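Local coordinates for Thiol:disulfide interchange protein (Klebsiella pneumoniae, PDB 6DXN) that probably acts as a periplasmic thiol:disulfide oxidoreductase of the DsbA type, exchanging disulfides with exported proteins, at residues Glu122-Ala125 against Glu126-Ser129; Ile110-Val113 against Phe114-Leu117. All coordinates share one frame; numbering follows the deposited sequence.

Contact 1. Residues Glu122-Ala125 against Glu126-Ser129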
loop_
_atom_site.group_PDB
_atom_site.type_symbol
_atom_site.label_atom_id
_atom_site.label_comp_id
_atom_site.label_asym_id
_atom_site.label_seq_id
_atom_site.Cartn_x
_atom_site.Cartn_y
_atom_site.Cartn_z
ATOM N N GLU A 122 0.203 12.166 23.336
ATOM C CA GLU A 122 -1.141 12.710 23.594
ATOM C C GLU A 122 -1.854 13.021 22.269
ATOM O O GLU A 122 -3.046 12.767 22.132
ATOM C CB GLU A 122 -1.096 13.983 24.444
ATOM C CG GLU A 122 -0.710 13.753 25.896
ATOM C CD GLU A 122 0.746 13.398 26.143
ATOM O OE1 GLU A 122 1.535 13.405 25.175
ATOM O OE2 GLU A 122 1.088 13.138 27.307
ATOM N N LYS A 123 -1.121 13.587 21.303
ATOM C CA LYS A 123 -1.713 13.911 19.992
ATOM C C LYS A 123 -1.983 12.600 19.234
ATOM O O LYS A 123 -2.973 12.483 18.509
ATOM C CB LYS A 123 -0.805 14.864 19.203
ATOM C CG LYS A 123 -1.300 15.259 17.810
ATOM C CD LYS A 123 -2.567 16.106 17.767
ATOM C CE LYS A 123 -3.019 16.398 16.348
ATOM N NZ LYS A 123 -4.214 17.281 16.307
ATOM N N TYR A 124 -1.123 11.597 19.437
ATOM C CA TYR A 124 -1.307 10.318 18.745
ATOM C C TYR A 124 -2.578 9.630 19.263
ATOM O O TYR A 124 -3.337 9.057 18.486
ATOM C CB TYR A 124 -0.075 9.421 18.876
ATOM C CG TYR A 124 -0.176 8.178 18.034
ATOM C CD1 TYR A 124 0.095 8.223 16.675
ATOM C CD2 TYR A 124 -0.600 6.977 18.572
ATOM C CE1 TYR A 124 -0.031 7.099 15.876
ATOM C CE2 TYR A 124 -0.723 5.840 17.786
ATOM C CZ TYR A 124 -0.434 5.901 16.434
ATOM O OH TYR A 124 -0.543 4.788 15.648
ATOM N N ALA A 125 -2.802 9.712 20.580
ATOM C CA ALA A 125 -3.973 9.124 21.217
ATOM C C ALA A 125 -5.237 9.844 20.727
ATOM O O ALA A 125 -6.271 9.213 20.476
ATOM C CB ALA A 125 -3.825 9.190 22.723
ATOM N N GLU A 126 -5.139 11.170 20.581
ATOM C CA GLU A 126 -6.258 11.995 20.112
ATOM C C GLU A 126 -6.644 11.577 18.685
ATOM O O GLU A 126 -7.830 11.475 18.367
ATOM C CB GLU A 126 -5.898 13.481 20.189
ATOM C CG GLU A 126 -5.801 14.020 21.611
ATOM C CD GLU A 126 -5.264 15.439 21.720
ATOM O OE1 GLU A 126 -4.963 16.039 20.669
ATOM O OE2 GLU A 126 -5.140 15.943 22.857
HETATM N N MSE A 127 -5.633 11.328 17.842
HETATM C CA MSE A 127 -5.860 10.927 16.448
HETATM C C MSE A 127 -6.425 9.532 16.351
HETATM O O MSE A 127 -7.275 9.265 15.507
HETATM C CB MSE A 127 -4.564 11.120 15.654
HETATM C CG MSE A 127 -4.356 12.628 15.472
HETATM SE SE MSE A 127 -2.824 13.089 14.320
HETATM C CE MSE A 127 -1.362 12.169 15.259
ATOM N N GLN A 128 -5.970 8.634 17.232
ATOM C CA GLN A 128 -6.471 7.258 17.251
ATOM C C GLN A 128 -7.999 7.233 17.393
ATOM O O GLN A 128 -8.644 6.273 16.961
ATOM C CB GLN A 128 -5.879 6.466 18.416
ATOM C CG GLN A 128 -4.442 6.012 18.215
ATOM C CD GLN A 128 -3.884 5.440 19.497
ATOM O OE1 GLN A 128 -3.699 6.149 20.478
ATOM N NE2 GLN A 128 -3.601 4.149 19.494
ATOM N N SER A 129 -8.558 8.292 17.998
ATOM C CA SER A 129 -9.989 8.383 18.273
ATOM C C SER A 129 -10.762 8.983 17.086
ATOM O O SER A 129 -11.918 8.631 16.866
ATOM C CB SER A 129 -10.224 9.207 19.515
ATOM O OG SER A 129 -9.422 8.756 20.595
#
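Helix 121-129, part of the helical region that DsbA proteins carry inserted in their thioredoxin fold, brings Glu122-Ala125 against Glu126-Ser129 over successive turns. Three regular i to i+4 backbone hydrogen bonds hold them together, the shortest from Gln128 N to Tyr124 O at 2.9 Å. At the last carbonyl the pattern changes: Ser129 N reaches Ala125 O only weakly, and the same oxygen also accepts a bond from Ser129 OG at 3.2 Å, so a side-chain hydroxyl supplements the backbone there. The Gln128 side chain crosses that of Tyr124 at about a right angle, its CD 3.6 Å from Tyr124 CE2, with amide and ring planes 39° apart. The Tyr124 ring reaches this amide with CG anti to the backbone nitrogen (chi1 -173°). Gln128 OE1 lies 3.1 Å from Ala125 CA, while NE2 is fixed by a hydrogen bond to Glu76. On another flank the Lys123 chain crosses selenomethionine Met127 at about a right angle, Lys123 CE resting 3.9 Å from Met127 SE. Lys123 CD also passes 3.8 Å from Glu126 OE1; Lys123 NZ remains 4.6 Å from that oxygen, near enough for some electrostatic attraction but beyond a salt bridge. The polar chains of Glu122, Lys123 and Glu126 occupy the exposed side. Tyr124 and Met127 are instead buried against helix 71-83, both touching Val80, and Met127 extends to Tyr83 and the loop residues Ala84 and Ile119.

Contact 2. Residues Ile110-Val113 against Phe114-Leu117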
loop_
_atom_site.group_PDB
_atom_site.type_symbol
_atom_site.label_atom_id
_atom_site.label_comp_id
_atom_site.label_asym_id
_atom_site.label_seq_id
_atom_site.Cartn_x
_atom_site.Cartn_y
_atom_site.Cartn_z
ATOM N N ILE A 110 5.560 1.852 18.177
ATOM C CA ILE A 110 5.132 2.513 16.947
ATOM C C ILE A 110 4.937 4.006 17.237
ATOM O O ILE A 110 5.280 4.847 16.411
ATOM C CB ILE A 110 3.859 1.857 16.369
ATOM C CG1 ILE A 110 4.125 0.415 15.927
ATOM C CG2 ILE A 110 3.304 2.702 15.234
ATOM C CD1 ILE A 110 2.885 -0.355 15.509
ATOM N N VAL A 111 4.396 4.315 18.425
ATOM C CA VAL A 111 4.145 5.683 18.853
ATOM C C VAL A 111 5.474 6.444 18.931
ATOM O O VAL A 111 5.519 7.628 18.602
ATOM C CB VAL A 111 3.385 5.735 20.195
ATOM C CG1 VAL A 111 3.411 7.124 20.813
ATOM C CG2 VAL A 111 1.957 5.242 20.058
ATOM N N LYS A 112 6.544 5.747 19.341
ATOM C CA LYS A 112 7.866 6.379 19.460
ATOM C C LYS A 112 8.324 6.913 18.097
ATOM O O LYS A 112 8.994 7.921 18.048
ATOM C CB LYS A 112 8.905 5.440 20.084
ATOM C CG LYS A 112 8.666 5.115 21.554
ATOM C CD LYS A 112 9.867 4.528 22.272
ATOM C CE LYS A 112 10.440 3.299 21.596
ATOM N NZ LYS A 112 11.572 2.735 22.367
ATOM N N VAL A 113 7.943 6.253 16.998
ATOM C CA VAL A 113 8.331 6.734 15.655
ATOM C C VAL A 113 7.716 8.127 15.428
ATOM O O VAL A 113 8.393 9.061 14.962
ATOM C CB VAL A 113 7.910 5.745 14.546
ATOM C CG1 VAL A 113 8.236 6.282 13.158
ATOM C CG2 VAL A 113 8.536 4.370 14.735
ATOM N N PHE A 114 6.435 8.261 15.784
ATOM C CA PHE A 114 5.660 9.500 15.606
ATOM C C PHE A 114 6.220 10.630 16.483
ATOM O O PHE A 114 6.187 11.804 16.089
ATOM C CB PHE A 114 4.182 9.218 15.886
ATOM C CG PHE A 114 3.488 8.393 14.829
ATOM C CD1 PHE A 114 3.845 7.072 14.603
ATOM C CD2 PHE A 114 2.457 8.935 14.074
ATOM C CE1 PHE A 114 3.200 6.317 13.636
ATOM C CE2 PHE A 114 1.814 8.178 13.107
ATOM C CZ PHE A 114 2.188 6.872 12.889
ATOM N N ASN A 115 6.733 10.268 17.662
ATOM C CA ASN A 115 7.318 11.227 18.609
ATOM C C ASN A 115 8.531 11.921 17.979
ATOM O O ASN A 115 8.726 13.122 18.166
ATOM C CB ASN A 115 7.778 10.551 19.905
ATOM C CG ASN A 115 6.664 10.006 20.774
ATOM O OD1 ASN A 115 6.890 9.083 21.548
ATOM N ND2 ASN A 115 5.472 10.581 20.680
ATOM N N GLN A 116 9.328 11.143 17.236
ATOM C CA GLN A 116 10.546 11.616 16.567
ATOM C C GLN A 116 10.203 12.590 15.433
ATOM O O GLN A 116 11.080 13.321 14.965
ATOM C CB GLN A 116 11.314 10.411 16.020
ATOM C CG GLN A 116 11.618 9.365 17.081
ATOM C CD GLN A 116 11.974 8.027 16.482
ATOM O OE1 GLN A 116 12.366 7.928 15.320
ATOM N NE2 GLN A 116 11.823 6.979 17.274
ATOM N N LEU A 117 8.935 12.583 14.998
ATOM C CA LEU A 117 8.460 13.460 13.916
ATOM C C LEU A 117 7.771 14.715 14.479
ATOM O O LEU A 117 7.427 15.624 13.715
ATOM C CB LEU A 117 7.506 12.676 13.008
ATOM C CG LEU A 117 8.112 11.465 12.294
ATOM C CD1 LEU A 117 7.098 10.827 11.357
ATOM C CD2 LEU A 117 9.366 11.851 11.522
#
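Val113 and Phe114, neighbours in the chain, have the most surface buried where Ile110-Val113 meets Phe114-Leu117. Phe114 is bent back over the preceding turn because its CG stands beside its own nitrogen (chi1 -72°), which brings Phe114 CD1 to 4.3 Å from Val113 CB. There the ring also meets Ile110, whose side chain lies beside it and points the same way, Ile110 CG2 being 4.0 Å from Phe114 CE1. Ile110 O sits at the ring edge, near its plane, 3.2 Å from Phe114 CD1. Val113 contributes its backbone too. Its carbonyl oxygen takes a weak bond from Gln116 N, which makes a second weak bond to Lys112 O at 3.3 Å; one N-H is thus shared between i+3 and i+4 partners. Leu117 CG then comes within 3.6 Å of Val113 O. The i to i+4 bond from Asn115 N to Val111 O, 3.1 Å, is in the carbonyl plane. Asn115 keeps its side chain close to Val111, ND2 lying 4.0 Å from Val111 CG1, but directs that nitrogen's hydrogen bond onward to Ile119 O. Ile110 and Phe114 pack on helix 71-83, and Val113 faces Val90 and Leu93 of helix 87-99. Apolar Ile110, Val113 and Phe114 on one side, with exposed Lys112 and Gln116 on another, make this an amphipathic helix of the helical insertion of the DsbA fold.

Contacts 1 and 2 belong to consecutive helices, 121-129 and 107-115, and their centres are about 12 Å apart. They meet through Tyr124, whose ring forms an edge-to-face stack with Phe114, Tyr124 CE1 approaching Phe114 CE2 to 3.5 Å. Tyr124 CD2 also packs 3.4 Å from Val111 CG2, so a single aromatic side chain bridges the pair. Val80 of helix 71-83 touches Tyr124, Met127 and Phe114, giving both contacts a common support. Neither contact includes the predicted redox pair Cys33 and Cys36, a thioredoxin-type CxxC at the start of helix 34-41 that is not disulfide-bonded here; both contribute to the helical part of the fold.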